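PDB 6HC6: aminopeptidase YwaD from Bacillus subtilis, which hydrolyses peptides from the N-terminus as a secreted, monomeric aminopeptidase with two zinc ions, releasing residues such as leucine, arginine and lysine. Local coordinates for residues P128-G133 with A142-K147; G135-F140 with A162-A167; V318-D323 with A384-G389; L335-L340 with L363-G368. All coordinates share one frame; numbering follows the deposited sequence.

Interaction 1 of 4, residues P128-G133 with A142-K147; sequences PLYNAG and ADAKGK
The Tyr130 ring meets Ala144 over one face and Asp143 at its edge. Ala144 CB sits almost on the ring normal, 3.8 Å from the centroid of the Tyr130 ring and only 8° off axis, a CH-pi contact over the centre of the face. In the plane of the ring, Asp143 OD2 comes to 3.5 Å from Tyr130 CD1, its carboxylate turned 48° against the ring. Beyond the ring the phenol OH hydrogen-bonds to Asp139 O and Thr141 N. Beside the ring stem runs the lysine: Lys147 CB packs 3.8 Å from Tyr130 CB, and Lys147 CD lies 3.9 Å from Pro128 CB. Past these methylenes the chain bends at chi4 (61°), which places NZ 2.6 Å from Asp143 O in a hydrogen bond; a weak, longer salt bridge joins NZ to Asp143 OD1. A type II turn from Ala144 to Lys147, with Gly146 at positive phi, brings the lysine back beside strand 125-131, which pairs with strand 148-152 within the PA domain. The contact between the two segments is thus made by carbon surfaces and an aromatic edge, while the lysine ammonium is held within its own turn; the carboxylate is split, OD1 serving the ammonium and OD2 lying against the ring edge, where the partly positive C-H groups probably suit it.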
loop_
_atom_site.group_PDB
_atom_site.type_symbol
_atom_site.label_atom_id
_atom_site.label_comp_id
_atom_site.label_asym_id
_atom_site.label_seq_id
_atom_site.Cartn_x
_atom_site.Cartn_y
_atom_site.Cartn_z
ATOM N N PRO A 128 24.833 -16.810 18.478
ATOM C CA PRO A 128 25.905 -16.421 17.559
ATOM C C PRO A 128 25.332 -16.005 16.215
ATOM O O PRO A 128 24.232 -16.403 15.831
ATOM C CB PRO A 128 26.753 -17.694 17.433
ATOM C CG PRO A 128 26.401 -18.523 18.639
ATOM C CD PRO A 128 24.957 -18.217 18.907
ATOM N N LEU A 129 26.096 -15.186 15.496
ATOM C CA LEU A 129 25.730 -14.788 14.142
ATOM C C LEU A 129 26.343 -15.740 13.120
ATOM O O LEU A 129 27.487 -16.183 13.272
ATOM C CB LEU A 129 26.202 -13.360 13.873
ATOM C CG LEU A 129 25.438 -12.261 14.609
ATOM C CD1 LEU A 129 26.292 -11.012 14.704
ATOM C CD2 LEU A 129 24.127 -11.963 13.897
ATOM N N TYR A 130 25.581 -16.056 12.076
ATOM C CA TYR A 130 26.066 -16.890 10.981
ATOM C C TYR A 130 25.926 -16.110 9.681
ATOM O O TYR A 130 24.812 -15.747 9.299
ATOM C CB TYR A 130 25.299 -18.215 10.903
ATOM C CG TYR A 130 25.663 -19.046 9.682
ATOM C CD1 TYR A 130 26.737 -19.929 9.711
ATOM C CD2 TYR A 130 24.941 -18.930 8.496
ATOM C CE1 TYR A 130 27.077 -20.675 8.597
ATOM C CE2 TYR A 130 25.281 -19.672 7.377
ATOM C CZ TYR A 130 26.347 -20.541 7.438
ATOM O OH TYR A 130 26.683 -21.281 6.330
ATOM N N ASN A 131 27.042 -15.871 8.993
ATOM C CA ASN A 131 26.999 -15.111 7.746
ATOM C C ASN A 131 26.582 -16.015 6.593
ATOM O O ASN A 131 27.328 -16.925 6.204
ATOM C CB ASN A 131 28.354 -14.474 7.463
ATOM C CG ASN A 131 28.676 -13.362 8.431
ATOM O OD1 ASN A 131 27.781 -12.702 8.941
ATOM N ND2 ASN A 131 29.960 -13.153 8.697
ATOM N N ALA A 132 25.411 -15.737 6.022
ATOM C CA ALA A 132 24.817 -16.599 5.009
ATOM C C ALA A 132 24.799 -15.972 3.624
ATOM O O ALA A 132 24.117 -16.493 2.735
ATOM C CB ALA A 132 23.401 -16.987 5.423
ATOM N N GLY A 133 25.528 -14.879 3.412
ATOM C CA GLY A 133 25.575 -14.291 2.083
ATOM C C GLY A 133 24.185 -13.873 1.654
ATOM O O GLY A 133 23.472 -13.182 2.386
ATOM N N ALA A 142 26.243 -26.799 8.081
ATOM C CA ALA A 142 25.830 -27.326 9.378
ATOM C C ALA A 142 26.047 -26.306 10.489
ATOM O O ALA A 142 25.343 -26.329 11.503
ATOM C CB ALA A 142 26.586 -28.622 9.686
ATOM N N ASP A 143 27.002 -25.393 10.305
ATOM C CA ASP A 143 27.296 -24.359 11.294
ATOM C C ASP A 143 26.147 -23.375 11.491
ATOM O O ASP A 143 26.189 -22.579 12.440
ATOM C CB ASP A 143 28.565 -23.611 10.879
ATOM C CG ASP A 143 29.091 -22.701 11.969
ATOM O OD1 ASP A 143 29.573 -23.221 12.999
ATOM O OD2 ASP A 143 29.027 -21.465 11.793
ATOM N N ALA A 144 25.121 -23.411 10.636
ATOM C CA ALA A 144 24.035 -22.446 10.734
ATOM C C ALA A 144 23.025 -22.793 11.821
ATOM O O ALA A 144 22.327 -21.897 12.305
ATOM C CB ALA A 144 23.319 -22.322 9.388
ATOM N N LYS A 145 22.933 -24.062 12.217
ATOM C CA LYS A 145 21.936 -24.471 13.199
ATOM C C LYS A 145 22.190 -23.785 14.538
ATOM O O LYS A 145 23.327 -23.733 15.020
ATOM C CB LYS A 145 21.958 -25.991 13.362
ATOM C CG LYS A 145 20.877 -26.540 14.273
ATOM C CD LYS A 145 21.033 -28.041 14.437
ATOM C CE LYS A 145 19.895 -28.650 15.241
ATOM N NZ LYS A 145 19.947 -30.146 15.222
ATOM N N GLY A 146 21.123 -23.247 15.131
ATOM C CA GLY A 146 21.203 -22.560 16.406
ATOM C C GLY A 146 21.741 -21.144 16.364
ATOM O O GLY A 146 21.945 -20.549 17.426
ATOM N N LYS A 147 21.972 -20.578 15.182
ATOM C CA LYS A 147 22.569 -19.254 15.067
ATOM C C LYS A 147 21.598 -18.295 14.391
ATOM O O LYS A 147 20.638 -18.709 13.733
ATOM C CB LYS A 147 23.884 -19.315 14.285
ATOM C CG LYS A 147 24.908 -20.251 14.930
ATOM C CD LYS A 147 26.297 -20.042 14.353
ATOM C CE LYS A 147 27.330 -20.921 15.065
ATOM N NZ LYS A 147 27.027 -22.376 14.911
#

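Interaction 2 of 4, residues G135-F140 with A162-A167; sequences GYQKDF and AKNAEA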
loop_
_atom_site.group_PDB
_atom_site.type_symbol
_atom_site.label_atom_id
_atom_site.label_comp_id
_atom_site.label_asym_id
_atom_site.label_seq_id
_atom_site.Cartn_x
_atom_site.Cartn_y
_atom_site.Cartn_z
ATOM N N GLY A 135 21.688 -16.038 1.077
ATOM C CA GLY A 135 20.668 -16.895 1.641
ATOM C C GLY A 135 20.197 -18.033 0.763
ATOM O O GLY A 135 19.119 -18.581 1.018
ATOM N N TYR A 136 20.958 -18.401 -0.267
ATOM C CA TYR A 136 20.659 -19.623 -0.996
ATOM C C TYR A 136 20.813 -20.830 -0.071
ATOM O O TYR A 136 21.473 -20.768 0.966
ATOM C CB TYR A 136 21.587 -19.783 -2.204
ATOM C CG TYR A 136 21.360 -18.793 -3.322
ATOM C CD1 TYR A 136 20.357 -18.997 -4.254
ATOM C CD2 TYR A 136 22.160 -17.667 -3.462
ATOM C CE1 TYR A 136 20.147 -18.101 -5.286
ATOM C CE2 TYR A 136 21.957 -16.767 -4.499
ATOM C CZ TYR A 136 20.953 -16.993 -5.407
ATOM O OH TYR A 136 20.738 -16.109 -6.437
ATOM N N GLN A 137 20.196 -21.948 -0.465
ATOM C CA GLN A 137 20.360 -23.176 0.308
ATOM C C GLN A 137 21.828 -23.531 0.483
ATOM O O GLN A 137 22.248 -23.949 1.569
ATOM C CB GLN A 137 19.608 -24.330 -0.363
ATOM C CG GLN A 137 18.104 -24.161 -0.320
ATOM C CD GLN A 137 17.366 -25.264 -1.051
ATOM O OE1 GLN A 137 17.301 -26.397 -0.579
ATOM N NE2 GLN A 137 16.799 -24.935 -2.207
ATOM N N LYS A 138 22.629 -23.366 -0.575
ATOM C CA LYS A 138 24.049 -23.700 -0.499
ATOM C C LYS A 138 24.793 -22.850 0.523
ATOM O O LYS A 138 25.874 -23.247 0.972
ATOM C CB LYS A 138 24.708 -23.531 -1.873
ATOM C CG LYS A 138 24.923 -22.065 -2.249
ATOM C CD LYS A 138 25.140 -21.842 -3.742
ATOM C CE LYS A 138 25.162 -20.346 -4.050
ATOM N NZ LYS A 138 26.034 -19.587 -3.086
ATOM N N ASP A 139 24.243 -21.697 0.907
ATOM C CA ASP A 139 24.922 -20.784 1.822
ATOM C C ASP A 139 24.791 -21.183 3.285
ATOM O O ASP A 139 25.397 -20.531 4.148
ATOM C CB ASP A 139 24.375 -19.368 1.640
ATOM C CG ASP A 139 24.681 -18.797 0.267
ATOM O OD1 ASP A 139 25.723 -19.153 -0.318
ATOM O OD2 ASP A 139 23.888 -17.978 -0.221
ATOM N N PHE A 140 24.023 -22.223 3.592
ATOM C CA PHE A 140 23.781 -22.638 4.971
ATOM C C PHE A 140 24.485 -23.967 5.205
ATOM O O PHE A 140 24.012 -25.010 4.750
ATOM C CB PHE A 140 22.290 -22.742 5.256
ATOM C CG PHE A 140 21.581 -21.421 5.231
ATOM C CD1 PHE A 140 21.624 -20.577 6.325
ATOM C CD2 PHE A 140 20.889 -21.012 4.106
ATOM C CE1 PHE A 140 20.981 -19.356 6.303
ATOM C CE2 PHE A 140 20.247 -19.788 4.079
ATOM C CZ PHE A 140 20.293 -18.960 5.181
ATOM N N ALA A 162 14.400 -16.270 4.330
ATOM C CA ALA A 162 13.998 -16.671 5.675
ATOM C C ALA A 162 13.664 -18.152 5.734
ATOM O O ALA A 162 13.984 -18.826 6.719
ATOM C CB ALA A 162 12.803 -15.845 6.146
ATOM N N LYS A 163 13.012 -18.671 4.690
ATOM C CA LYS A 163 12.670 -20.087 4.659
ATOM C C LYS A 163 13.923 -20.954 4.587
ATOM O O LYS A 163 14.007 -21.992 5.256
ATOM C CB LYS A 163 11.737 -20.355 3.477
ATOM C CG LYS A 163 11.517 -21.806 3.152
ATOM C CD LYS A 163 10.734 -21.953 1.845
ATOM C CE LYS A 163 11.461 -21.290 0.681
ATOM N NZ LYS A 163 11.240 -22.025 -0.594
ATOM N N ASN A 164 14.911 -20.548 3.785
ATOM C CA ASN A 164 16.160 -21.305 3.731
ATOM C C ASN A 164 16.863 -21.291 5.082
ATOM O O ASN A 164 17.391 -22.317 5.529
ATOM C CB ASN A 164 17.087 -20.740 2.656
ATOM C CG ASN A 164 16.597 -21.025 1.256
ATOM O OD1 ASN A 164 15.750 -21.895 1.047
ATOM N ND2 ASN A 164 17.138 -20.297 0.284
ATOM N N ALA A 165 16.874 -20.140 5.750
ATOM C CA ALA A 165 17.516 -20.069 7.058
ATOM C C ALA A 165 16.797 -20.951 8.072
ATOM O O ALA A 165 17.437 -21.662 8.853
ATOM C CB ALA A 165 17.573 -18.616 7.535
ATOM N N GLU A 166 15.462 -20.920 8.081
ATOM C CA GLU A 166 14.730 -21.694 9.078
ATOM C C GLU A 166 14.910 -23.189 8.851
ATOM O O GLU A 166 15.116 -23.947 9.807
ATOM C CB GLU A 166 13.245 -21.314 9.068
ATOM C CG GLU A 166 12.381 -22.243 9.913
ATOM C CD GLU A 166 11.020 -21.656 10.252
ATOM O OE1 GLU A 166 10.540 -21.897 11.378
ATOM O OE2 GLU A 166 10.427 -20.963 9.395
ATOM N N ALA A 167 14.856 -23.627 7.590
ATOM C CA ALA A 167 15.089 -25.036 7.288
ATOM C C ALA A 167 16.502 -25.453 7.665
ATOM O O ALA A 167 16.746 -26.627 7.962
ATOM C CB ALA A 167 14.831 -25.311 5.807
#
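Asn164 and Ala165 on helix 158-167 of the PA domain meet Gly135, Gln137 and Phe140, which belong to the connection between strands 125-131 and 148-152; a short 3-10 turn, 137-139, lies in that connection. The polar part of the contact is one hydrogen bond: Asn164 ND2 donates to Gly135 O at 2.7 Å, nearly straight at 171°, with the donor in the carbonyl plane and the oxygen only 4° out of the asparagine amide plane. The apolar part belongs to Phe140, whose ring presents one face to the helix backbone. Ala165 CA lies 3.5 Å above the ring plane, offset toward the rim, in a CH-pi contact, and Phe140 CZ is 3.6 Å from Ala165 CB. Phe140 CE2 reaches Asn164 CB at 3.6 Å, with the ring and the amide plane 70° apart, so the asparagine serves both halves of the contact. Ala149 and Ile151 of strand 148-152 also touch the phenylalanine, which therefore lies between helix and sheet. Within the loop, Asp139 holds the turn together: its OD2 takes Tyr136 N at 3.0 Å from above the carboxylate plane and, weakly, Gly135 N, while OD1 forms a salt bridge with Lys138 NZ. Gly135, whose carbonyl receives the helix asparagine, is thereby linked, if only weakly, to the same turn. On the other branch of the amide, Asn164 OD1 lies 3.5 Å from Gln137 CG, the two side chains crossing at about a right angle.

Interaction 3 of 4, residues V318-D323 with A384-G389; sequences VNFNLD and ANFIWG. With ZN (zinc ion), chain D.
Asn321 and Asn385 are bridge partners on the same sheet face of two neighbouring parallel strands, 316-322 and 382-389, in the central sheet of the M28 zinc-peptidase fold. Followed outward, Asn321 CB lies 3.4 Å from Ala384 O. Its CG stands anti to the backbone N (chi1 -175°). OD1 accepts a hydrogen bond from Thr248 OG1, and ND2 donates to Asn385 OD1 at 2.9 Å, a bent bond (137°) that reaches the acceptor from above its carbonyl plane; Ser371 OG is a further, weak partner of ND2. Asn385 OD1 also touches Asp323 CB at 3.3 Å, behind the carboxylate that binds the metal. The backbone ladder runs from Asn319 O to Ala384 N and ends with Asp323 N bonded to Phe386 O. On the sheet face of Phe320 and Phe386 the two rings lie side by side, Phe386 CE1 at the edge of the Phe320 ring, and Leu322 CD2 packs against Phe386 CD1. At the strand end Asp323 chelates one zinc ion, which His250, Asp262 and two waters also bind. Ser371 hydrogen-bonds Asp323 OD2; the zinc is 2.1 Å from Asp323 OD1 and 2.2 Å from Asp323 OD2.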
loop_
_atom_site.group_PDB
_atom_site.type_symbol
_atom_site.label_atom_id
_atom_site.label_comp_id
_atom_site.label_asym_id
_atom_site.label_seq_id
_atom_site.Cartn_x
_atom_site.Cartn_y
_atom_site.Cartn_z
ATOM N N VAL A 318 -17.025 -1.396 -12.443
ATOM C CA VAL A 318 -15.699 -0.839 -12.658
ATOM C C VAL A 318 -15.173 -0.327 -11.321
ATOM O O VAL A 318 -15.943 0.140 -10.476
ATOM C CB VAL A 318 -15.765 0.264 -13.747
ATOM C CG1 VAL A 318 -16.770 1.343 -13.371
ATOM C CG2 VAL A 318 -14.465 0.884 -13.948
ATOM N N ASN A 319 -13.854 -0.461 -11.122
ATOM C CA ASN A 319 -13.134 0.068 -9.966
ATOM C C ASN A 319 -12.037 1.003 -10.464
ATOM O O ASN A 319 -11.149 0.575 -11.206
ATOM C CB ASN A 319 -12.519 -1.067 -9.128
ATOM C CG ASN A 319 -11.432 -0.575 -8.187
ATOM O OD1 ASN A 319 -10.316 -1.096 -8.181
ATOM N ND2 ASN A 319 -11.753 0.441 -7.393
ATOM N N PHE A 320 -12.103 2.275 -10.067
ATOM C CA PHE A 320 -11.023 3.238 -10.289
ATOM C C PHE A 320 -10.249 3.360 -8.984
ATOM O O PHE A 320 -10.763 3.931 -8.015
ATOM C CB PHE A 320 -11.570 4.616 -10.669
ATOM C CG PHE A 320 -12.334 4.654 -11.943
ATOM C CD1 PHE A 320 -13.649 4.221 -11.990
ATOM C CD2 PHE A 320 -11.743 5.162 -13.102
ATOM C CE1 PHE A 320 -14.374 4.271 -13.177
ATOM C CE2 PHE A 320 -12.467 5.219 -14.288
ATOM C CZ PHE A 320 -13.770 4.768 -14.324
ATOM N N ASN A 321 -9.026 2.833 -8.944
ATOM C CA ASN A 321 -8.217 2.889 -7.733
ATOM C C ASN A 321 -7.146 3.962 -7.896
ATOM O O ASN A 321 -6.474 4.018 -8.929
ATOM C CB ASN A 321 -7.576 1.531 -7.427
ATOM C CG ASN A 321 -6.827 1.528 -6.095
ATOM O OD1 ASN A 321 -7.438 1.577 -5.029
ATOM N ND2 ASN A 321 -5.513 1.478 -6.155
ATOM N N LEU A 322 -6.999 4.817 -6.880
ATOM C CA LEU A 322 -6.050 5.930 -6.892
ATOM C C LEU A 322 -4.949 5.667 -5.874
ATOM O O LEU A 322 -5.223 5.603 -4.674
ATOM C CB LEU A 322 -6.771 7.235 -6.556
ATOM C CG LEU A 322 -8.061 7.403 -7.368
ATOM C CD1 LEU A 322 -8.882 8.574 -6.872
ATOM C CD2 LEU A 322 -7.687 7.591 -8.814
ATOM N N ASP A 323 -3.705 5.533 -6.334
ATOM C CA ASP A 323 -2.606 5.228 -5.413
ATOM C C ASP A 323 -1.345 5.881 -5.964
ATOM O O ASP A 323 -0.775 5.384 -6.937
ATOM C CB ASP A 323 -2.436 3.709 -5.248
ATOM C CG ASP A 323 -1.474 3.314 -4.125
ATOM O OD1 ASP A 323 -0.803 4.174 -3.553
ATOM O OD2 ASP A 323 -1.383 2.103 -3.795
ATOM N N ALA A 384 -8.464 -0.747 -12.364
ATOM C CA ALA A 384 -7.149 -0.240 -12.652
ATOM C C ALA A 384 -6.679 0.669 -11.531
ATOM O O ALA A 384 -7.436 1.165 -10.790
ATOM C CB ALA A 384 -7.118 0.525 -13.928
ATOM N N ASN A 385 -5.380 0.868 -11.500
ATOM C CA ASN A 385 -4.737 1.736 -10.544
ATOM C C ASN A 385 -4.068 2.920 -11.248
ATOM O O ASN A 385 -3.363 2.695 -12.132
ATOM C CB ASN A 385 -3.697 0.957 -9.767
ATOM C CG ASN A 385 -3.017 1.787 -8.734
ATOM O OD1 ASN A 385 -3.603 2.574 -8.103
ATOM N ND2 ASN A 385 -1.749 1.583 -8.604
ATOM N N PHE A 386 -4.335 4.136 -10.822
ATOM C CA PHE A 386 -3.781 5.332 -11.384
ATOM C C PHE A 386 -2.578 5.797 -10.540
ATOM O O PHE A 386 -2.700 5.955 -9.381
ATOM C CB PHE A 386 -4.819 6.436 -11.457
ATOM C CG PHE A 386 -5.982 6.137 -12.356
ATOM C CD1 PHE A 386 -6.983 5.329 -11.942
ATOM C CD2 PHE A 386 -6.066 6.663 -13.603
ATOM C CE1 PHE A 386 -8.047 5.038 -12.743
ATOM C CE2 PHE A 386 -7.119 6.384 -14.417
ATOM C CZ PHE A 386 -8.119 5.587 -13.987
ATOM N N ILE A 387 -1.473 6.098 -11.201
ATOM C CA ILE A 387 -0.240 6.458 -10.492
ATOM C C ILE A 387 0.676 7.214 -11.455
ATOM O O ILE A 387 0.749 6.886 -12.645
ATOM C CB ILE A 387 0.431 5.190 -9.910
ATOM C CG1 ILE A 387 1.778 5.506 -9.255
ATOM C CG2 ILE A 387 0.596 4.138 -10.986
ATOM C CD1 ILE A 387 2.356 4.315 -8.496
ATOM N N TRP A 388 1.365 8.244 -10.945
ATOM C CA TRP A 388 2.335 8.948 -11.779
ATOM C C TRP A 388 3.625 8.148 -11.862
ATOM O O TRP A 388 4.022 7.473 -10.907
ATOM C CB TRP A 388 2.671 10.344 -11.240
ATOM C CG TRP A 388 1.565 11.340 -11.260
ATOM C CD1 TRP A 388 0.814 11.756 -10.183
ATOM C CD2 TRP A 388 1.092 12.076 -12.388
ATOM N NE1 TRP A 388 -0.110 12.701 -10.591
ATOM C CE2 TRP A 388 0.043 12.912 -11.938
ATOM C CE3 TRP A 388 1.447 12.107 -13.740
ATOM C CZ2 TRP A 388 -0.645 13.770 -12.796
ATOM C CZ3 TRP A 388 0.760 12.963 -14.590
ATOM C CH2 TRP A 388 -0.273 13.778 -14.114
ATOM N N GLY A 389 4.299 8.254 -13.003
ATOM C CA GLY A 389 5.556 7.554 -13.176
ATOM C C GLY A 389 6.453 8.267 -14.164
ATOM O O GLY A 389 6.006 9.101 -14.956
HETATM ZN ZN ZN D . 0.096 2.755 -2.286
HETATM O O HOH W 1 1.453 2.151 -3.623
HETATM O O HOH W 2 1.018 1.190 -1.299
#

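Interaction 4 of 4, residues L335-L340 with L363-G368; sequences LYVNTL and LSLTQG
Leu335 and Leu363 begin the parallel pairing of strands 334-339 and 363-367, the two strands of a beta-alpha-beta unit whose helix is 346-358, at the edge of the M28 sheet. Backbone donors and acceptors alternate in a parallel ladder. Leu335 O takes Ser364 N, and Ser364 O takes Val337 N at 2.7 Å. Val337 O then accepts Thr366 N, Thr366 O accepts Thr339 N, and Thr339 O receives Gly368 N from above its carbonyl plane (46° out). Each of these five oxygens also receives a CA-H contact, as when Gln367 CA comes to 3.2 Å from Thr339 O. The other edge of strand 334-339 is used too: backbone bonds join Tyr336 with Ile387 and Asn338 with Asn385. Side-chain hydroxyls find partners outside the pair: Ser364 OG at Glu334, Thr366 OG1 at Glu394, Thr339 OG1 at Gln343 O and Tyr336 OH at Asp390 O. On the face of Leu335 and Val337, Leu363 CD1 lies 3.9 Å from Leu335 CD2 and 3.8 Å from Val337 CG2, next to Trp348 of the helix. On the other face Tyr336 CD1 meets Ser364 CB at 3.6 Å and Thr366 CG2 at 3.7 Å. Past the ladder the Gln367 side chain, bent at chi2 (-79°), adds one more bond. Asp449 OD1 is a weak partner of its NE2; the stronger is Leu340 O, 2.8 Å from Gln367 NE2 in a nearly straight bond (168°), the oxygen in the glutamine amide plane and the donor above the Leu340 carbonyl plane.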
loop_
_atom_site.group_PDB
_atom_site.type_symbol
_atom_site.label_atom_id
_atom_site.label_comp_id
_atom_site.label_asym_id
_atom_site.label_seq_id
_atom_site.Cartn_x
_atom_site.Cartn_y
_atom_site.Cartn_z
ATOM N N LEU A 335 1.005 9.755 -16.394
ATOM C CA LEU A 335 -0.018 9.165 -15.541
ATOM C C LEU A 335 -0.321 7.778 -16.090
ATOM O O LEU A 335 -0.852 7.642 -17.193
ATOM C CB LEU A 335 -1.271 10.038 -15.474
ATOM C CG LEU A 335 -2.344 9.517 -14.511
ATOM C CD1 LEU A 335 -1.858 9.527 -13.052
ATOM C CD2 LEU A 335 -3.635 10.317 -14.654
ATOM N N TYR A 336 0.023 6.751 -15.320
ATOM C CA TYR A 336 -0.168 5.370 -15.731
ATOM C C TYR A 336 -1.499 4.826 -15.244
ATOM O O TYR A 336 -1.943 5.137 -14.136
ATOM C CB TYR A 336 0.964 4.494 -15.197
ATOM C CG TYR A 336 2.228 4.738 -15.961
ATOM C CD1 TYR A 336 2.410 4.190 -17.229
ATOM C CD2 TYR A 336 3.216 5.565 -15.453
ATOM C CE1 TYR A 336 3.576 4.429 -17.954
ATOM C CE2 TYR A 336 4.375 5.817 -16.172
ATOM C CZ TYR A 336 4.551 5.242 -17.413
ATOM O OH TYR A 336 5.700 5.498 -18.128
ATOM N N VAL A 337 -2.120 4.011 -16.093
ATOM C CA VAL A 337 -3.315 3.236 -15.776
ATOM C C VAL A 337 -2.870 1.777 -15.743
ATOM O O VAL A 337 -2.655 1.153 -16.792
ATOM C CB VAL A 337 -4.431 3.465 -16.801
ATOM C CG1 VAL A 337 -5.660 2.642 -16.444
ATOM C CG2 VAL A 337 -4.789 4.928 -16.877
ATOM N N ASN A 338 -2.703 1.235 -14.543
ATOM C CA ASN A 338 -2.180 -0.113 -14.353
ATOM C C ASN A 338 -3.324 -1.117 -14.289
ATOM O O ASN A 338 -4.171 -1.031 -13.399
ATOM C CB ASN A 338 -1.365 -0.187 -13.054
ATOM C CG ASN A 338 -0.006 0.475 -13.179
ATOM O OD1 ASN A 338 1.013 -0.194 -13.294
ATOM N ND2 ASN A 338 0.006 1.794 -13.194
ATOM N N THR A 339 -3.335 -2.090 -15.201
ATOM C CA THR A 339 -4.222 -3.235 -15.061
ATOM C C THR A 339 -3.393 -4.481 -14.780
ATOM O O THR A 339 -2.222 -4.565 -15.164
ATOM C CB THR A 339 -5.100 -3.437 -16.306
ATOM O OG1 THR A 339 -4.281 -3.786 -17.426
ATOM C CG2 THR A 339 -5.850 -2.161 -16.622
ATOM N N LEU A 340 -3.993 -5.438 -14.062
ATOM C CA LEU A 340 -3.209 -6.573 -13.578
ATOM C C LEU A 340 -2.653 -7.410 -14.729
ATOM O O LEU A 340 -1.596 -8.036 -14.589
ATOM C CB LEU A 340 -4.058 -7.428 -12.636
ATOM C CG LEU A 340 -3.392 -8.620 -11.953
ATOM C CD1 LEU A 340 -2.303 -8.144 -10.983
ATOM C CD2 LEU A 340 -4.432 -9.498 -11.248
ATOM N N LEU A 363 -1.189 9.960 -20.781
ATOM C CA LEU A 363 -1.847 8.808 -20.176
ATOM C C LEU A 363 -1.346 7.539 -20.858
ATOM O O LEU A 363 -1.351 7.449 -22.092
ATOM C CB LEU A 363 -3.369 8.927 -20.315
ATOM C CG LEU A 363 -4.216 7.996 -19.440
ATOM C CD1 LEU A 363 -4.143 8.455 -18.003
ATOM C CD2 LEU A 363 -5.665 7.970 -19.914
ATOM N N SER A 364 -0.902 6.573 -20.065
ATOM C CA SER A 364 -0.403 5.316 -20.601
ATOM C C SER A 364 -1.060 4.141 -19.893
ATOM O O SER A 364 -1.198 4.136 -18.669
ATOM C CB SER A 364 1.129 5.218 -20.466
ATOM O OG SER A 364 1.771 6.149 -21.319
ATOM N N LEU A 365 -1.476 3.155 -20.678
ATOM C CA LEU A 365 -1.907 1.880 -20.131
ATOM C C LEU A 365 -0.689 0.992 -19.925
ATOM O O LEU A 365 0.197 0.926 -20.782
ATOM C CB LEU A 365 -2.898 1.199 -21.078
ATOM C CG LEU A 365 -3.356 -0.221 -20.732
ATOM C CD1 LEU A 365 -4.230 -0.210 -19.495
ATOM C CD2 LEU A 365 -4.108 -0.844 -21.905
ATOM N N THR A 366 -0.647 0.293 -18.795
ATOM C CA THR A 366 0.470 -0.601 -18.548
ATOM C C THR A 366 0.028 -1.699 -17.587
ATOM O O THR A 366 -1.081 -1.674 -17.051
ATOM C CB THR A 366 1.661 0.183 -18.007
ATOM O OG1 THR A 366 2.827 -0.645 -18.042
ATOM C CG2 THR A 366 1.368 0.650 -16.568
ATOM N N GLN A 367 0.892 -2.690 -17.402
ATOM C CA GLN A 367 0.625 -3.747 -16.437
ATOM C C GLN A 367 1.140 -3.331 -15.065
ATOM O O GLN A 367 2.225 -2.759 -14.940
ATOM C CB GLN A 367 1.279 -5.064 -16.871
ATOM C CG GLN A 367 0.842 -6.293 -16.055
ATOM C CD GLN A 367 1.551 -6.402 -14.707
ATOM O OE1 GLN A 367 2.685 -5.942 -14.548
ATOM N NE2 GLN A 367 0.878 -7.007 -13.729
ATOM N N GLY A 368 0.357 -3.633 -14.034
ATOM C CA GLY A 368 0.828 -3.438 -12.680
ATOM C C GLY A 368 -0.188 -3.942 -11.684
ATOM O O GLY A 368 -1.397 -3.859 -11.931
#

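Overall arrangement
Along the chain the PA-domain contacts come first and the M28 contacts follow. Interactions 1 and 2 alternate their segments, with centres 10 Å apart, and touch where residues 128-133 meet 135-140, around the connection between strands 125-131 and 148-152. Interactions 3 and 4 lie 8 Å apart between centres and share the eight-stranded sheet: strand 382-389 pairs with both 316-322 and 334-339, and interaction 4 is nested within the loop that interaction 3 closes. Interactions 1 and 3 are 44 Å apart between centres. The PA-domain contacts lie away from the zinc site, whereas interactions 3 and 4 belong to the sheet that carries Asp323, interaction 4 extending it to strand 363-367.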